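Periplasmic beta-glucosidase (PDB 6R5T) probably hydrolyses terminal, non-reducing beta-D-glucosyl residues with release of beta-D-glucose, as a periplasmic glycoside hydrolase of family 3. Local coordinates at residues M565-S570 with P606-G611. The protein carries 1 engineered substitution. Numbering follows the deposited sequence.
Sequences MSFPRS and PLYPFG
Phe-567 and Tyr-608 form a single antiparallel hydrogen-bonded pair, and with Leu-607 also facing Phe-567 the arrangement is a classic beta bulge. Phe-567 N donates to Tyr-608 O at 3.0 Å in an almost straight bond (179°). Phe-567 O accepts from Leu-607 N at 2.8 Å with a clear bend (133°). Phe-567 O also lies 3.4 Å from Pro-606 CB. The tight part is the aromatic side. Phe-567 CB meets the edge of the Tyr-608 ring at CD2 (3.9 Å), near the ring plane, and the two side chains cross obliquely. Leu-607 CG sits over one face of that tyrosine ring, and the phenol OH bonds to Gln-529.

A water fastens the other end, donating to Ser-566 OG at 2.6 Å and accepting from Phe-610 N; Ser-566 OG also bonds to Glu-144. With CG anti to its backbone N (chi1 -178°), Phe-610 brings ring atom CD1 to 4.1 Å from Met-565 N and stacks on Tyr-578. Looser is the partly exposed end, where the extended Arg-569 chain lays one guanidinium face over the Pro-606–Leu-607 peptide, with Arg-569 NH1 3.8 Å from Leu-607 CD1, while NE bonds to Asn-604 O.

Away from the sugar pocket and the magnesium site, both segments lie within the glycosyl hydrolase family 3 C-terminal domain, where the bulge joins two parts of the long loop between helix 545-553 and strand 619-626. Phe-567 and Tyr-608 pack on strand 534-537 of the mixed six-stranded sheet, and Phe-610 bonds to Ser-722, just beyond strand 712-719.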
ATOM      1  N   MET A 565       7.472  -5.482  15.141  1.00 11.83           N
ATOM      2  CA  MET A 565       7.134  -4.878  13.827  1.00 11.81           C
ATOM      3  C   MET A 565       8.462  -4.514  13.183  1.00 13.78           C
ATOM      4  O   MET A 565       9.383  -4.014  13.868  1.00 13.44           O
ATOM      5  CB  MET A 565       6.244  -3.668  14.055  1.00 13.57           C
ATOM      6  CG  MET A 565       5.587  -3.138  12.805  1.00 14.72           C
ATOM      7  SD  MET A 565       4.258  -1.988  13.269  1.00 14.82           S
ATOM      8  CE  MET A 565       3.799  -1.442  11.630  1.00 16.77           C
ATOM      9  N   SER A 566       8.569  -4.795  11.908  1.00 11.68           N
ATOM     10  CA  SER A 566       9.781  -4.549  11.081  1.00 13.46           C
ATOM     11  C   SER A 566       9.996  -3.036  10.978  1.00 13.06           C
ATOM     12  O   SER A 566       9.011  -2.298  10.841  1.00 14.06           O
ATOM     13  CB  SER A 566       9.533  -5.166   9.739  1.00 14.70           C
ATOM     14  OG  SER A 566       9.485  -6.577   9.854  1.00 17.36           O
ATOM     15  N   PHE A 567      11.243  -2.557  11.045  1.00 12.38           N
ATOM     16  CA  PHE A 567      11.542  -1.118  10.913  1.00 12.75           C
ATOM     17  C   PHE A 567      12.015  -0.868   9.492  1.00 12.20           C
ATOM     18  O   PHE A 567      13.088  -1.361   9.115  1.00 13.13           O
ATOM     19  CB  PHE A 567      12.587  -0.666  11.923  1.00 12.43           C
ATOM     20  CG  PHE A 567      12.035  -0.323  13.282  1.00 11.67           C
ATOM     21  CD1 PHE A 567      11.033  -1.051  13.887  1.00 12.82           C
ATOM     22  CD2 PHE A 567      12.564   0.741  13.996  1.00 12.56           C
ATOM     23  CE1 PHE A 567      10.527  -0.721  15.138  1.00 13.86           C
ATOM     24  CE2 PHE A 567      12.097   1.026  15.272  1.00 14.10           C
ATOM     25  CZ  PHE A 567      11.063   0.334  15.841  1.00 14.98           C
ATOM     26  N   PRO A 568      11.229  -0.147   8.674  1.00 13.91           N
ATOM     27  CA  PRO A 568      11.589   0.062   7.288  1.00 13.98           C
ATOM     28  C   PRO A 568      12.806   0.971   7.242  1.00 14.41           C
ATOM     29  O   PRO A 568      12.929   1.832   8.096  1.00 14.32           O
ATOM     30  CB  PRO A 568      10.409   0.807   6.654  1.00 15.70           C
ATOM     31  CG  PRO A 568       9.281   0.643   7.633  1.00 17.01           C
ATOM     32  CD  PRO A 568       9.920   0.476   8.996  1.00 15.14           C
ATOM     33  N   ARG A 569      13.582   0.868   6.162  1.00 13.42           N
ATOM     34  CA  ARG A 569      14.695   1.838   5.935  1.00 13.88           C
ATOM     35  C   ARG A 569      14.114   3.213   5.620  1.00 12.90           C
ATOM     36  O   ARG A 569      14.764   4.224   5.957  1.00 14.42           O
ATOM     37  CB  ARG A 569      15.639   1.361   4.838  1.00 14.66           C
ATOM     38  CG  ARG A 569      16.386   0.116   5.247  1.00 17.23           C
ATOM     39  CD  ARG A 569      17.182  -0.405   4.077  1.00 18.34           C
ATOM     40  NE  ARG A 569      17.766  -1.689   4.392  1.00 20.37           N
ATOM     41  CZ  ARG A 569      18.893  -1.882   5.060  1.00 22.30           C
ATOM     42  NH1 ARG A 569      19.617  -0.868   5.460  1.00 23.10           N
ATOM     43  NH2 ARG A 569      19.294  -3.118   5.282  1.00 27.92           N
ATOM     44  N   SER A 570      12.953   3.292   4.979  1.00 12.97           N
ATOM     45  CA  SER A 570      12.297   4.573   4.708  1.00 12.30           C
ATOM     46  C   SER A 570      10.822   4.322   4.440  1.00 11.80           C
ATOM     47  O   SER A 570      10.432   3.191   4.153  1.00 12.63           O
ATOM     48  CB  SER A 570      12.927   5.297   3.538  1.00 14.84           C
ATOM     49  OG  SER A 570      12.636   4.602   2.335  1.00 15.79           O
ATOM     50  N   PRO A 606      14.268  -4.641   5.726  1.00 15.40           N
ATOM     51  CA  PRO A 606      14.126  -3.726   6.843  1.00 15.23           C
ATOM     52  C   PRO A 606      15.499  -3.339   7.398  1.00 12.84           C
ATOM     53  O   PRO A 606      16.474  -4.119   7.275  1.00 14.59           O
ATOM     54  CB  PRO A 606      13.333  -4.563   7.857  1.00 16.09           C
ATOM     55  CG  PRO A 606      13.748  -5.941   7.564  1.00 17.96           C
ATOM     56  CD  PRO A 606      13.873  -6.025   6.040  1.00 17.63           C
ATOM     57  N   LEU A 607      15.575  -2.181   8.032  1.00 11.88           N
ATOM     58  CA  LEU A 607      16.789  -1.822   8.793  1.00 12.65           C
ATOM     59  C   LEU A 607      16.916  -2.769   9.984  1.00 12.32           C
ATOM     60  O   LEU A 607      18.003  -3.297  10.207  1.00 13.23           O
ATOM     61  CB  LEU A 607      16.720  -0.375   9.280  1.00 13.64           C
ATOM     62  CG  LEU A 607      17.978   0.055  10.031  1.00 15.81           C
ATOM     63  CD1 LEU A 607      19.248  -0.108   9.188  1.00 19.62           C
ATOM     64  CD2 LEU A 607      17.875   1.488  10.457  1.00 16.76           C
ATOM     65  N   TYR A 608      15.808  -3.015  10.689  1.00 12.58           N
ATOM     66  CA  TYR A 608      15.801  -3.946  11.847  1.00 11.57           C
ATOM     67  C   TYR A 608      14.642  -4.896  11.597  1.00 12.19           C
ATOM     68  O   TYR A 608      13.512  -4.436  11.443  1.00 13.62           O
ATOM     69  CB  TYR A 608      15.628  -3.223  13.174  1.00 12.66           C
ATOM     70  CG  TYR A 608      16.602  -2.111  13.455  1.00 12.90           C
ATOM     71  CD1 TYR A 608      17.938  -2.360  13.705  1.00 13.55           C
ATOM     72  CD2 TYR A 608      16.166  -0.807  13.536  1.00 12.97           C
ATOM     73  CE1 TYR A 608      18.813  -1.324  14.008  1.00 13.76           C
ATOM     74  CE2 TYR A 608      17.025   0.234  13.833  1.00 12.78           C
ATOM     75  CZ  TYR A 608      18.363  -0.025  14.078  1.00 13.60           C
ATOM     76  OH  TYR A 608      19.222   1.007  14.400  1.00 15.64           O
ATOM     77  N   PRO A 609      14.891  -6.200  11.554  1.00 11.93           N
ATOM     78  CA  PRO A 609      13.810  -7.149  11.241  1.00 12.33           C
ATOM     79  C   PRO A 609      12.968  -7.494  12.475  1.00 11.73           C
ATOM     80  O   PRO A 609      13.300  -7.243  13.591  1.00 11.88           O
ATOM     81  CB  PRO A 609      14.571  -8.379  10.800  1.00 13.14           C
ATOM     82  CG  PRO A 609      15.812  -8.306  11.644  1.00 12.44           C
ATOM     83  CD  PRO A 609      16.189  -6.843  11.735  1.00 12.56           C
ATOM     84  N   PHE A 610      11.820  -8.073  12.196  1.00 11.30           N
ATOM     85  CA  PHE A 610      10.953  -8.666  13.227  1.00 10.43           C
ATOM     86  C   PHE A 610      11.765  -9.582  14.127  1.00 11.40           C
ATOM     87  O   PHE A 610      12.583 -10.389  13.634  1.00 12.68           O
ATOM     88  CB  PHE A 610       9.866  -9.468  12.540  1.00 11.62           C
ATOM     89  CG  PHE A 610       8.893 -10.086  13.496  1.00 10.71           C
ATOM     90  CD1 PHE A 610       7.798  -9.376  13.999  1.00 11.85           C
ATOM     91  CD2 PHE A 610       9.042 -11.413  13.879  1.00 11.49           C
ATOM     92  CE1 PHE A 610       6.880 -10.010  14.830  1.00 11.96           C
ATOM     93  CE2 PHE A 610       8.120 -12.034  14.703  1.00 12.45           C
ATOM     94  CZ  PHE A 610       7.060 -11.334  15.193  1.00 12.52           C
ATOM     95  N   GLY A 611      11.605  -9.422  15.421  1.00 11.30           N
ATOM     96  CA  GLY A 611      12.286 -10.249  16.427  1.00 11.29           C
ATOM     97  C   GLY A 611      13.684  -9.754  16.764  1.00 12.53           C
ATOM     98  O   GLY A 611      14.338 -10.424  17.596  1.00 14.21           O
TER
HETATM   99  O   HOH W   1      11.412  -8.142   9.124  1.00 19.11           O